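Local coordinates for protein beta sliding clamp (Bartonella birtlesii LL-WM9, PDB 6PTR) that probably tethers DNA polymerases and other proteins to DNA for processive replication, acting as a ring-shaped head-to-tail homodimer closed around the duplex, at residues A106-I109 / T114-Q117; N40-A45 / I124-S129; N267-I272 / E328-G333; V352-D357 / P361-D366. All coordinates share one frame; numbering follows the deposited sequence.

Contact 1: A106-I109 / T114-Q117; sequences AMSI and THFQ
S108 faces Q117, and I109 faces F116, in an antiparallel beta hairpin at the edge of the N-terminal clamp domain. S108 and Q117 form a non-hydrogen-bonded pair on the same face as H115. With CG anti to the backbone N (chi1 169°), H115 carries its ring back alongside S108, and S108 OG lies 3.2 Å from H115 NE2, at the ring edge. Q117 bends at chi2 and lays its amide over S108, NE2 3.3 Å from S108 CB. From there Q117 NE2 donates to H115 NE2 (2.8 Å, 147° at the hydrogen), arriving close to the imidazole plane. On the other face I109 and F116 meet only at their roots, CB to CB 4.1 Å, before I109 turns to L82 and F116 to I85 of helix 79-88. Strand 114-119 is outermost in this chain's part of the sheet, and H115 to Q117 pair there with a strand of the second subunit, so the sheet runs on across the dimer interface; T114 OG1 bonds to D319 of that subunit. Beneath the side chains, two backbone bonds close the I109-F116 pair: I109 N to F116 O and F116 N to I109 O, each 2.8 Å.

Contact 2: N40-A45 / I124-S129; sequences NVLIDA and IDFPES. With EDO (1,2-ethanediol), chain Q.
L42 lies under the ring of F126, where the loop leading out of the N-terminal clamp domain crosses strand 40-46 of the antiparallel sheet that the domain shares with the central one. The packed part of the contact is a CH-pi arrangement: L42 CB sits 3.9 Å from the ring centroid and only 6° off the ring normal, so the methylene is centred on the face. L42 CD2 adds a second touch at F126 CD2 (4.1 Å). P127 of the same loop puts its CD against the opposite face, displaced toward the rim, and the phenyl is thus held between the leucine and the proline that follows it. A chi1 of -161° turns F126 away from its own N and carries the ring down to that strand. At the edge, N40 O approaches F126 CE1 at 3.5 Å, close to the ring plane. The N40 side chain is engaged with T76 of the neighbouring strand 71-78, while K53 of strand 49-55 also packs on F126.

Away from the ring the two segments part. I124 and D125 form the end of a short 3-10 turn at the surface, and E128 and S129 are likewise exposed in the dimer, though I124, E128 and S129 touch a crystal neighbour. D44 OD2 and E128 OE1 remain 6.7 Å apart; these like charges do not touch, and D44 instead makes a salt bridge with K123. A molecule of 1,2-ethanediol, probably from the crystallisation liquor, lies on this outer side and also bonds to K237 NZ. Its O2 is hydrogen-bonded to S129 OG at 3.1 Å.

Contact 3: N267-I272 / E328-G333; sequences NDRKLI and EPLEIG
R269 reaches across to the backbone of E328, where NH1 makes a weak hydrogen bond to E328 O (3.3 Å, 140° at the hydrogen). P329 O lies nearly as close, 3.5 Å from the same NH1 and in the guanidinium plane at its edge. The carboxylate of E328 contributes differently: it lies over one face of the guanidinium, the two planes 13° apart, with OE1 4.1 Å from R269 NH1. No N-H points at that oxygen, so any attraction is probably a diffuse one between charges, and the glutamate is poorly ordered.

The contact bridges two sheets: strand 269-274 lies at the edge of one shared with the central domain, and strand 330-335 at the edge of the C-terminal clamp domain's other sheet. A classic beta bulge, in which D268 and R269 both face L355, marks the start of the first strand. R269 then runs outward, bent at chi3 (-140°), with Y325 and S327 of the loop before strand 330-335 also touching it.

Opposite the carboxylate, L330 covers the other guanidinium face with CD1. L330 CB comes closer to the end of the arginine, 3.6 Å from R269 NH1.

Contact 4: V352-D357 / P361-D366; sequences VFMLSD and PALIRD
F353 turns its ring alongside I364, which meets it obliquely: F353 CD2 lies 3.7 Å from I364 CG1, and I364 CD1 is equally close to F353 CE2. Both side chains leave the sheet the same way, CG of F353 and CG1 of I364 each anti to the carbonyl carbon (chi1 -59° in both), and so run side by side. F278 of helix 275-285 adds an edge-to-face ring contact with F353. L339 packs on F353 and I342 on I364, both from helix 336-345, so this face of the sheet is covered by helix.

V352, M354, L363 and R365 occupy the other face. There M354 CB meets L363 CB at 4.0 Å, after which the methionine folds at chi2 and chi3 and leads away from its partner, toward K270 on the adjoining strand. Toward the turn, L355 CD2 presses against A362 CB at 3.5 Å, tighter than an ordinary carbon contact.

Four backbone bonds tie the strands. The M354-L363 pair is the shorter, with M354 N to L363 O 2.8 Å and nearly straight (176°), and L363 N to M354 O 3.0 Å. The V352-R365 pair is longer, V352 N reaching R365 O at 3.2 Å. M354 O and P361 O are also both bonded by N267 ND2, and P361 packs on an apolar side chain of the bound peptide. The whole is an antiparallel beta hairpin inside the C-terminal clamp domain, one face against helices 336-345 and 275-285, as in the repeated domains of sliding clamps.

Contacts 1 and 2 belong to the N-terminal domain and contacts 3 and 4 to the C-terminal one, with centres 50 to 66 Å apart between the two pairs. Contacts 1 and 4 are both antiparallel hairpins, but contact 4 is buried within a broad sheet whereas contact 1 is partly buried and sits where the second subunit joins. Contact 2 is also buried, yet relies on aromatic-aliphatic packing, and it meets contact 1 through I43 CD1 and M107 SD. Contact 3 is the surface one, dominated by a single arginine. It adjoins contact 4 directly, since strands 269-274 and 350-355 are neighbours, with R269 O 2.7 Å from L355 N.

Contact 1: A106-I109 / T114-Q117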
loop_
_atom_site.group_PDB
_atom_site.type_symbol
_atom_site.label_atom_id
_atom_site.label_comp_id
_atom_site.label_asym_id
_atom_site.label_seq_id
_atom_site.Cartn_x
_atom_site.Cartn_y
_atom_site.Cartn_z
ATOM N N ALA C 106 32.779 2.408 -12.410
ATOM C CA ALA C 106 31.480 2.713 -12.992
ATOM C C ALA C 106 31.055 1.566 -13.896
ATOM O O ALA C 106 31.891 0.873 -14.487
ATOM C CB ALA C 106 31.514 4.027 -13.776
ATOM N N MET C 107 29.748 1.347 -13.979
ATOM C CA MET C 107 29.206 0.268 -14.786
ATOM C C MET C 107 28.217 0.837 -15.787
ATOM O O MET C 107 27.380 1.674 -15.441
ATOM C CB MET C 107 28.506 -0.796 -13.946
ATOM C CG MET C 107 28.119 -2.031 -14.777
ATOM S SD MET C 107 27.207 -3.282 -13.848
ATOM C CE MET C 107 25.630 -2.460 -13.616
ATOM N N SER C 108 28.335 0.388 -17.025
ATOM C CA SER C 108 27.387 0.723 -18.074
ATOM C C SER C 108 26.297 -0.333 -18.144
ATOM O O SER C 108 26.561 -1.537 -18.023
ATOM C CB SER C 108 28.123 0.834 -19.415
ATOM O OG SER C 108 27.233 0.835 -20.510
ATOM N N ILE C 109 25.060 0.122 -18.336
ATOM C CA ILE C 109 23.923 -0.753 -18.570
ATOM C C ILE C 109 23.303 -0.307 -19.876
ATOM O O ILE C 109 22.872 0.846 -19.986
ATOM C CB ILE C 109 22.893 -0.678 -17.441
ATOM C CG1 ILE C 109 23.520 -0.965 -16.073
ATOM C CG2 ILE C 109 21.749 -1.624 -17.727
ATOM C CD1 ILE C 109 22.604 -0.603 -14.951
ATOM N N THR C 114 18.534 2.495 -24.526
ATOM C CA THR C 114 18.642 3.007 -23.165
ATOM C C THR C 114 20.036 2.714 -22.620
ATOM O O THR C 114 20.514 1.581 -22.712
ATOM C CB THR C 114 17.596 2.362 -22.254
ATOM O OG1 THR C 114 16.322 2.359 -22.895
ATOM C CG2 THR C 114 17.490 3.147 -20.972
ATOM N N HIS C 115 20.685 3.725 -22.042
ATOM C CA HIS C 115 22.056 3.548 -21.558
ATOM C C HIS C 115 22.223 4.254 -20.227
ATOM O O HIS C 115 22.073 5.480 -20.148
ATOM C CB HIS C 115 23.061 4.080 -22.590
ATOM C CG HIS C 115 24.468 4.173 -22.076
ATOM N ND1 HIS C 115 25.309 5.219 -22.398
ATOM C CD2 HIS C 115 25.186 3.350 -21.274
ATOM C CE1 HIS C 115 26.478 5.041 -21.808
ATOM N NE2 HIS C 115 26.430 3.913 -21.124
ATOM N N PHE C 116 22.549 3.483 -19.184
ATOM C CA PHE C 116 22.859 4.017 -17.861
ATOM C C PHE C 116 24.359 3.907 -17.611
ATOM O O PHE C 116 24.999 2.955 -18.055
ATOM C CB PHE C 116 22.125 3.244 -16.752
ATOM C CG PHE C 116 20.621 3.317 -16.838
ATOM C CD1 PHE C 116 19.911 2.407 -17.610
ATOM C CD2 PHE C 116 19.925 4.290 -16.134
ATOM C CE1 PHE C 116 18.510 2.482 -17.705
ATOM C CE2 PHE C 116 18.538 4.374 -16.223
ATOM C CZ PHE C 116 17.831 3.457 -16.995
ATOM N N GLN C 117 24.923 4.893 -16.925
ATOM C CA GLN C 117 26.280 4.807 -16.384
ATOM C C GLN C 117 26.139 4.984 -14.880
ATOM O O GLN C 117 25.734 6.060 -14.425
ATOM C CB GLN C 117 27.191 5.881 -16.973
ATOM C CG GLN C 117 27.603 5.649 -18.399
ATOM C CD GLN C 117 28.732 4.645 -18.499
ATOM O OE1 GLN C 117 29.492 4.457 -17.550
ATOM N NE2 GLN C 117 28.849 3.995 -19.648
#

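Contact 2: N40-A45 / I124-S129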
loop_
_atom_site.group_PDB
_atom_site.type_symbol
_atom_site.label_atom_id
_atom_site.label_comp_id
_atom_site.label_asym_id
_atom_site.label_seq_id
_atom_site.Cartn_x
_atom_site.Cartn_y
_atom_site.Cartn_z
ATOM N N ASN C 40 25.117 -2.128 -1.873
ATOM C CA ASN C 40 25.390 -2.602 -3.220
ATOM C C ASN C 40 25.204 -4.107 -3.334
ATOM O O ASN C 40 25.324 -4.846 -2.352
ATOM C CB ASN C 40 26.811 -2.221 -3.629
ATOM C CG ASN C 40 26.924 -0.752 -3.983
ATOM O OD1 ASN C 40 26.047 0.056 -3.641
ATOM N ND2 ASN C 40 27.994 -0.395 -4.671
ATOM N N VAL C 41 24.896 -4.560 -4.558
ATOM C CA VAL C 41 24.950 -5.980 -4.893
ATOM C C VAL C 41 26.252 -6.235 -5.636
ATOM O O VAL C 41 26.658 -5.448 -6.504
ATOM C CB VAL C 41 23.737 -6.423 -5.733
ATOM C CG1 VAL C 41 23.587 -5.553 -6.968
ATOM C CG2 VAL C 41 23.905 -7.893 -6.167
ATOM N N LEU C 42 26.938 -7.311 -5.264
ATOM C CA LEU C 42 28.133 -7.739 -5.979
ATOM C C LEU C 42 27.718 -8.562 -7.184
ATOM O O LEU C 42 26.917 -9.491 -7.058
ATOM C CB LEU C 42 29.045 -8.571 -5.078
ATOM C CG LEU C 42 30.203 -9.304 -5.788
ATOM C CD1 LEU C 42 31.183 -8.298 -6.419
ATOM C CD2 LEU C 42 30.906 -10.215 -4.827
ATOM N N ILE C 43 28.262 -8.219 -8.349
ATOM C CA ILE C 43 28.049 -8.975 -9.581
ATOM C C ILE C 43 29.383 -9.580 -9.940
ATOM O O ILE C 43 30.356 -8.842 -10.115
ATOM C CB ILE C 43 27.553 -8.083 -10.731
ATOM C CG1 ILE C 43 26.298 -7.316 -10.334
ATOM C CG2 ILE C 43 27.292 -8.947 -11.998
ATOM C CD1 ILE C 43 25.800 -6.405 -11.442
ATOM N N ASP C 44 29.452 -10.911 -10.050
ATOM C CA ASP C 44 30.727 -11.586 -10.292
ATOM C C ASP C 44 30.532 -12.544 -11.451
ATOM O O ASP C 44 29.791 -13.523 -11.326
ATOM C CB ASP C 44 31.207 -12.331 -9.038
ATOM C CG ASP C 44 32.716 -12.478 -8.980
ATOM O OD1 ASP C 44 33.356 -12.574 -10.048
ATOM O OD2 ASP C 44 33.274 -12.516 -7.863
ATOM N N ALA C 45 31.207 -12.271 -12.576
ATOM C CA ALA C 45 31.041 -13.027 -13.808
ATOM C C ALA C 45 32.326 -13.784 -14.119
ATOM O O ALA C 45 33.371 -13.173 -14.355
ATOM C CB ALA C 45 30.684 -12.089 -14.957
ATOM N N ILE C 124 36.676 -5.608 -4.414
ATOM C CA ILE C 124 37.578 -5.754 -3.273
ATOM C C ILE C 124 37.031 -5.085 -2.021
ATOM O O ILE C 124 37.412 -5.463 -0.912
ATOM C CB ILE C 124 38.998 -5.204 -3.550
ATOM C CG1 ILE C 124 38.954 -3.742 -4.003
ATOM C CG2 ILE C 124 39.768 -6.111 -4.498
ATOM C CD1 ILE C 124 40.292 -3.058 -3.883
ATOM N N ASP C 125 36.163 -4.080 -2.171
ATOM C CA ASP C 125 35.545 -3.443 -1.016
ATOM C C ASP C 125 34.455 -4.301 -0.397
ATOM O O ASP C 125 34.092 -4.080 0.762
ATOM C CB ASP C 125 34.918 -2.097 -1.399
ATOM C CG ASP C 125 35.938 -1.043 -1.795
ATOM O OD1 ASP C 125 37.144 -1.243 -1.549
ATOM O OD2 ASP C 125 35.512 -0.004 -2.358
ATOM N N PHE C 126 33.912 -5.254 -1.148
ATOM C CA PHE C 126 32.729 -5.986 -0.713
ATOM C C PHE C 126 33.095 -7.027 0.339
ATOM O O PHE C 126 34.169 -7.636 0.267
ATOM C CB PHE C 126 32.054 -6.657 -1.902
ATOM C CG PHE C 126 30.625 -7.030 -1.644
ATOM C CD1 PHE C 126 29.644 -6.068 -1.739
ATOM C CD2 PHE C 126 30.276 -8.308 -1.272
ATOM C CE1 PHE C 126 28.312 -6.394 -1.495
ATOM C CE2 PHE C 126 28.937 -8.628 -1.020
ATOM C CZ PHE C 126 27.978 -7.671 -1.134
ATOM N N PRO C 127 32.239 -7.229 1.342
ATOM C CA PRO C 127 32.521 -8.253 2.357
ATOM C C PRO C 127 32.588 -9.634 1.730
ATOM O O PRO C 127 31.712 -10.037 0.963
ATOM C CB PRO C 127 31.331 -8.137 3.324
ATOM C CG PRO C 127 30.833 -6.739 3.147
ATOM C CD PRO C 127 31.051 -6.427 1.675
ATOM N N GLU C 128 33.641 -10.359 2.056
ATOM C CA GLU C 128 33.739 -11.762 1.703
ATOM C C GLU C 128 34.149 -12.511 2.954
ATOM O O GLU C 128 35.015 -12.042 3.697
ATOM C CB GLU C 128 34.744 -11.999 0.573
ATOM C CG GLU C 128 34.866 -13.465 0.196
ATOM C CD GLU C 128 35.491 -13.692 -1.164
ATOM O OE1 GLU C 128 36.046 -12.739 -1.749
ATOM O OE2 GLU C 128 35.421 -14.843 -1.648
ATOM N N SER C 129 33.499 -13.640 3.204
ATOM C CA SER C 129 33.800 -14.485 4.349
ATOM C C SER C 129 34.792 -15.580 3.970
ATOM O O SER C 129 34.971 -15.915 2.798
ATOM C CB SER C 129 32.522 -15.127 4.895
ATOM O OG SER C 129 31.533 -14.155 5.172
HETATM C C1 EDO Q . 27.090 -14.315 7.354
HETATM O O1 EDO Q . 27.861 -13.697 8.393
HETATM C C2 EDO Q . 27.757 -14.026 6.017
HETATM O O2 EDO Q . 28.642 -15.100 5.673
#

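Contact 3: N267-I272 / E328-G333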
loop_
_atom_site.group_PDB
_atom_site.type_symbol
_atom_site.label_atom_id
_atom_site.label_comp_id
_atom_site.label_asym_id
_atom_site.label_seq_id
_atom_site.Cartn_x
_atom_site.Cartn_y
_atom_site.Cartn_z
ATOM N N ASN C 267 -4.311 -29.458 30.674
ATOM C CA ASN C 267 -5.572 -28.720 30.622
ATOM C C ASN C 267 -6.739 -29.664 30.364
ATOM O O ASN C 267 -6.644 -30.567 29.532
ATOM C CB ASN C 267 -5.521 -27.651 29.528
ATOM C CG ASN C 267 -4.654 -26.482 29.891
ATOM O OD1 ASN C 267 -4.018 -26.463 30.948
ATOM N ND2 ASN C 267 -4.603 -25.490 29.001
ATOM N N ASP C 268 -7.857 -29.439 31.065
ATOM C CA ASP C 268 -8.938 -30.418 31.115
ATOM C C ASP C 268 -10.305 -29.879 30.707
ATOM O O ASP C 268 -11.307 -30.577 30.905
ATOM C CB ASP C 268 -9.022 -31.016 32.522
ATOM C CG ASP C 268 -9.310 -29.966 33.589
ATOM O OD1 ASP C 268 -9.004 -28.777 33.361
ATOM O OD2 ASP C 268 -9.843 -30.327 34.655
ATOM N N ARG C 269 -10.393 -28.665 30.189
ATOM C CA ARG C 269 -11.626 -28.123 29.621
ATOM C C ARG C 269 -11.444 -27.976 28.115
ATOM O O ARG C 269 -10.589 -27.207 27.671
ATOM C CB ARG C 269 -11.965 -26.755 30.215
ATOM C CG ARG C 269 -12.128 -26.769 31.722
ATOM C CD ARG C 269 -12.664 -25.443 32.234
ATOM N NE ARG C 269 -12.017 -25.043 33.481
ATOM C CZ ARG C 269 -12.510 -24.144 34.329
ATOM N NH1 ARG C 269 -13.680 -23.571 34.084
ATOM N NH2 ARG C 269 -11.841 -23.836 35.429
ATOM N N LYS C 270 -12.266 -28.663 27.336
ATOM C CA LYS C 270 -12.114 -28.654 25.884
ATOM C C LYS C 270 -13.229 -27.844 25.241
ATOM O O LYS C 270 -14.409 -28.098 25.493
ATOM C CB LYS C 270 -12.121 -30.084 25.329
ATOM C CG LYS C 270 -11.954 -30.146 23.810
ATOM C CD LYS C 270 -11.489 -31.542 23.355
ATOM C CE LYS C 270 -12.604 -32.473 23.058
ATOM N NZ LYS C 270 -12.065 -33.760 22.491
ATOM N N LEU C 271 -12.852 -26.878 24.407
ATOM C CA LEU C 271 -13.791 -26.064 23.643
ATOM C C LEU C 271 -13.547 -26.324 22.164
ATOM O O LEU C 271 -12.407 -26.217 21.705
ATOM C CB LEU C 271 -13.613 -24.577 23.965
ATOM C CG LEU C 271 -14.257 -23.558 23.013
ATOM C CD1 LEU C 271 -15.789 -23.701 23.052
ATOM C CD2 LEU C 271 -13.848 -22.117 23.336
ATOM N N ILE C 272 -14.596 -26.688 21.430
ATOM C CA ILE C 272 -14.517 -26.837 19.981
ATOM C C ILE C 272 -15.453 -25.822 19.349
ATOM O O ILE C 272 -16.625 -25.737 19.724
ATOM C CB ILE C 272 -14.900 -28.242 19.494
ATOM C CG1 ILE C 272 -14.160 -29.333 20.272
ATOM C CG2 ILE C 272 -14.600 -28.336 18.006
ATOM C CD1 ILE C 272 -14.628 -30.749 19.910
ATOM N N GLU C 328 -17.161 -26.979 33.148
ATOM C CA GLU C 328 -17.556 -25.885 34.021
ATOM C C GLU C 328 -17.502 -24.568 33.249
ATOM O O GLU C 328 -16.518 -24.318 32.538
ATOM C CB GLU C 328 -16.612 -25.849 35.226
ATOM C CG GLU C 328 -16.910 -24.799 36.283
ATOM C CD GLU C 328 -15.823 -24.742 37.351
ATOM O OE1 GLU C 328 -14.936 -25.626 37.346
ATOM O OE2 GLU C 328 -15.853 -23.814 38.189
ATOM N N PRO C 329 -18.532 -23.723 33.335
ATOM C CA PRO C 329 -18.491 -22.438 32.619
ATOM C C PRO C 329 -17.222 -21.658 32.948
ATOM O O PRO C 329 -16.673 -21.757 34.044
ATOM C CB PRO C 329 -19.747 -21.716 33.116
ATOM C CG PRO C 329 -20.704 -22.865 33.475
ATOM C CD PRO C 329 -19.811 -23.938 34.040
ATOM N N LEU C 330 -16.740 -20.893 31.976
ATOM C CA LEU C 330 -15.473 -20.198 32.141
ATOM C C LEU C 330 -15.544 -18.867 31.420
ATOM O O LEU C 330 -16.043 -18.797 30.296
ATOM C CB LEU C 330 -14.312 -21.035 31.595
ATOM C CG LEU C 330 -12.911 -20.426 31.532
ATOM C CD1 LEU C 330 -12.392 -20.084 32.920
ATOM C CD2 LEU C 330 -11.965 -21.394 30.848
ATOM N N GLU C 331 -15.028 -17.822 32.066
ATOM C CA GLU C 331 -14.795 -16.534 31.427
ATOM C C GLU C 331 -13.290 -16.338 31.315
ATOM O O GLU C 331 -12.576 -16.393 32.328
ATOM C CB GLU C 331 -15.425 -15.392 32.229
ATOM C CG GLU C 331 -16.932 -15.436 32.304
ATOM C CD GLU C 331 -17.519 -14.109 32.791
ATOM O OE1 GLU C 331 -17.489 -13.857 34.008
ATOM O OE2 GLU C 331 -17.984 -13.313 31.947
ATOM N N ILE C 332 -12.809 -16.145 30.096
ATOM C CA ILE C 332 -11.381 -16.057 29.838
ATOM C C ILE C 332 -11.156 -15.061 28.717
ATOM O O ILE C 332 -11.923 -15.006 27.745
ATOM C CB ILE C 332 -10.795 -17.455 29.507
ATOM C CG1 ILE C 332 -9.267 -17.397 29.372
ATOM C CG2 ILE C 332 -11.432 -18.022 28.240
ATOM C CD1 ILE C 332 -8.620 -18.829 29.396
ATOM N N GLY C 333 -10.107 -14.258 28.854
ATOM C CA GLY C 333 -9.800 -13.218 27.895
ATOM C C GLY C 333 -8.556 -13.580 27.109
ATOM O O GLY C 333 -7.653 -14.231 27.628
#

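Contact 4: V352-D357 / P361-D366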
loop_
_atom_site.group_PDB
_atom_site.type_symbol
_atom_site.label_atom_id
_atom_site.label_comp_id
_atom_site.label_asym_id
_atom_site.label_seq_id
_atom_site.Cartn_x
_atom_site.Cartn_y
_atom_site.Cartn_z
ATOM N N VAL C 352 -9.897 -26.240 18.226
ATOM C CA VAL C 352 -10.011 -26.803 19.571
ATOM C C VAL C 352 -9.126 -26.014 20.528
ATOM O O VAL C 352 -7.940 -25.798 20.256
ATOM C CB VAL C 352 -9.635 -28.295 19.591
ATOM C CG1 VAL C 352 -9.699 -28.823 21.026
ATOM C CG2 VAL C 352 -10.565 -29.074 18.704
ATOM N N PHE C 353 -9.708 -25.553 21.637
ATOM C CA PHE C 353 -8.952 -24.974 22.745
ATOM C C PHE C 353 -8.967 -25.950 23.911
ATOM O O PHE C 353 -10.038 -26.406 24.315
ATOM C CB PHE C 353 -9.569 -23.675 23.257
ATOM C CG PHE C 353 -9.680 -22.588 22.243
ATOM C CD1 PHE C 353 -10.621 -22.649 21.225
ATOM C CD2 PHE C 353 -8.880 -21.468 22.352
ATOM C CE1 PHE C 353 -10.732 -21.607 20.304
ATOM C CE2 PHE C 353 -8.985 -20.427 21.443
ATOM C CZ PHE C 353 -9.918 -20.501 20.423
ATOM N N MET C 354 -7.796 -26.235 24.472
ATOM C CA MET C 354 -7.689 -26.950 25.736
ATOM C C MET C 354 -7.391 -25.912 26.809
ATOM O O MET C 354 -6.369 -25.221 26.750
ATOM C CB MET C 354 -6.615 -28.040 25.682
ATOM C CG MET C 354 -6.854 -29.008 24.575
ATOM S SD MET C 354 -8.417 -29.893 24.727
ATOM C CE MET C 354 -8.252 -30.674 26.327
ATOM N N LEU C 355 -8.320 -25.752 27.746
ATOM C CA LEU C 355 -8.259 -24.645 28.682
ATOM C C LEU C 355 -8.138 -25.165 30.102
ATOM O O LEU C 355 -8.526 -26.293 30.418
ATOM C CB LEU C 355 -9.518 -23.761 28.571
ATOM C CG LEU C 355 -9.756 -23.262 27.148
ATOM C CD1 LEU C 355 -11.140 -22.647 27.006
ATOM C CD2 LEU C 355 -8.657 -22.257 26.806
ATOM N N SER C 356 -7.645 -24.289 30.969
ATOM C CA SER C 356 -7.652 -24.563 32.395
ATOM C C SER C 356 -8.470 -23.456 33.054
ATOM O O SER C 356 -9.691 -23.389 32.880
ATOM C CB SER C 356 -6.218 -24.621 32.930
ATOM O OG SER C 356 -6.188 -25.164 34.227
ATOM N N ASP C 357 -7.807 -22.559 33.763
ATOM C CA ASP C 357 -8.478 -21.434 34.393
ATOM C C ASP C 357 -8.212 -20.160 33.593
ATOM O O ASP C 357 -7.554 -20.161 32.549
ATOM C CB ASP C 357 -8.021 -21.280 35.845
ATOM C CG ASP C 357 -6.518 -21.121 35.959
ATOM O OD1 ASP C 357 -5.996 -20.061 35.552
ATOM O OD2 ASP C 357 -5.845 -22.062 36.438
ATOM N N PRO C 361 -2.207 -20.757 30.540
ATOM C CA PRO C 361 -2.049 -20.852 29.079
ATOM C C PRO C 361 -3.055 -21.804 28.459
ATOM O O PRO C 361 -3.403 -22.833 29.039
ATOM C CB PRO C 361 -0.618 -21.391 28.908
ATOM C CG PRO C 361 0.077 -21.108 30.157
ATOM C CD PRO C 361 -0.958 -21.058 31.257
ATOM N N ALA C 362 -3.501 -21.459 27.257
ATOM C CA ALA C 362 -4.414 -22.279 26.471
ATOM C C ALA C 362 -3.605 -23.015 25.421
ATOM O O ALA C 362 -2.677 -22.446 24.848
ATOM C CB ALA C 362 -5.470 -21.418 25.785
ATOM N N LEU C 363 -3.968 -24.269 25.169
ATOM C CA LEU C 363 -3.355 -25.085 24.126
ATOM C C LEU C 363 -4.328 -25.153 22.958
ATOM O O LEU C 363 -5.488 -25.545 23.143
ATOM C CB LEU C 363 -3.054 -26.479 24.664
ATOM C CG LEU C 363 -2.447 -27.593 23.793
ATOM C CD1 LEU C 363 -1.054 -27.271 23.403
ATOM C CD2 LEU C 363 -2.456 -28.921 24.567
ATOM N N ILE C 364 -3.860 -24.783 21.761
ATOM C CA ILE C 364 -4.730 -24.630 20.594
ATOM C C ILE C 364 -4.189 -25.455 19.435
ATOM O O ILE C 364 -2.970 -25.545 19.230
ATOM C CB ILE C 364 -4.873 -23.156 20.173
ATOM C CG1 ILE C 364 -5.443 -22.310 21.309
ATOM C CG2 ILE C 364 -5.737 -23.031 18.917
ATOM C CD1 ILE C 364 -5.312 -20.839 21.078
ATOM N N ARG C 365 -5.102 -26.041 18.660
ATOM C CA ARG C 365 -4.702 -26.831 17.503
ATOM C C ARG C 365 -5.901 -27.085 16.603
ATOM O O ARG C 365 -7.066 -26.924 17.004
ATOM C CB ARG C 365 -4.068 -28.156 17.922
ATOM C CG ARG C 365 -4.886 -28.913 18.924
ATOM C CD ARG C 365 -4.543 -30.370 18.870
ATOM N NE ARG C 365 -3.203 -30.641 19.371
ATOM C CZ ARG C 365 -2.928 -30.920 20.641
ATOM N NH1 ARG C 365 -3.907 -30.955 21.537
ATOM N NH2 ARG C 365 -1.678 -31.170 21.013
ATOM N N ASP C 366 -5.589 -27.415 15.352
ATOM C CA ASP C 366 -6.541 -28.100 14.491
ATOM C C ASP C 366 -6.955 -29.394 15.161
ATOM O O ASP C 366 -6.101 -30.180 15.581
ATOM C CB ASP C 366 -5.904 -28.427 13.136
ATOM C CG ASP C 366 -6.198 -27.392 12.084
ATOM O OD1 ASP C 366 -7.315 -26.827 12.096
ATOM O OD2 ASP C 366 -5.306 -27.150 11.247
#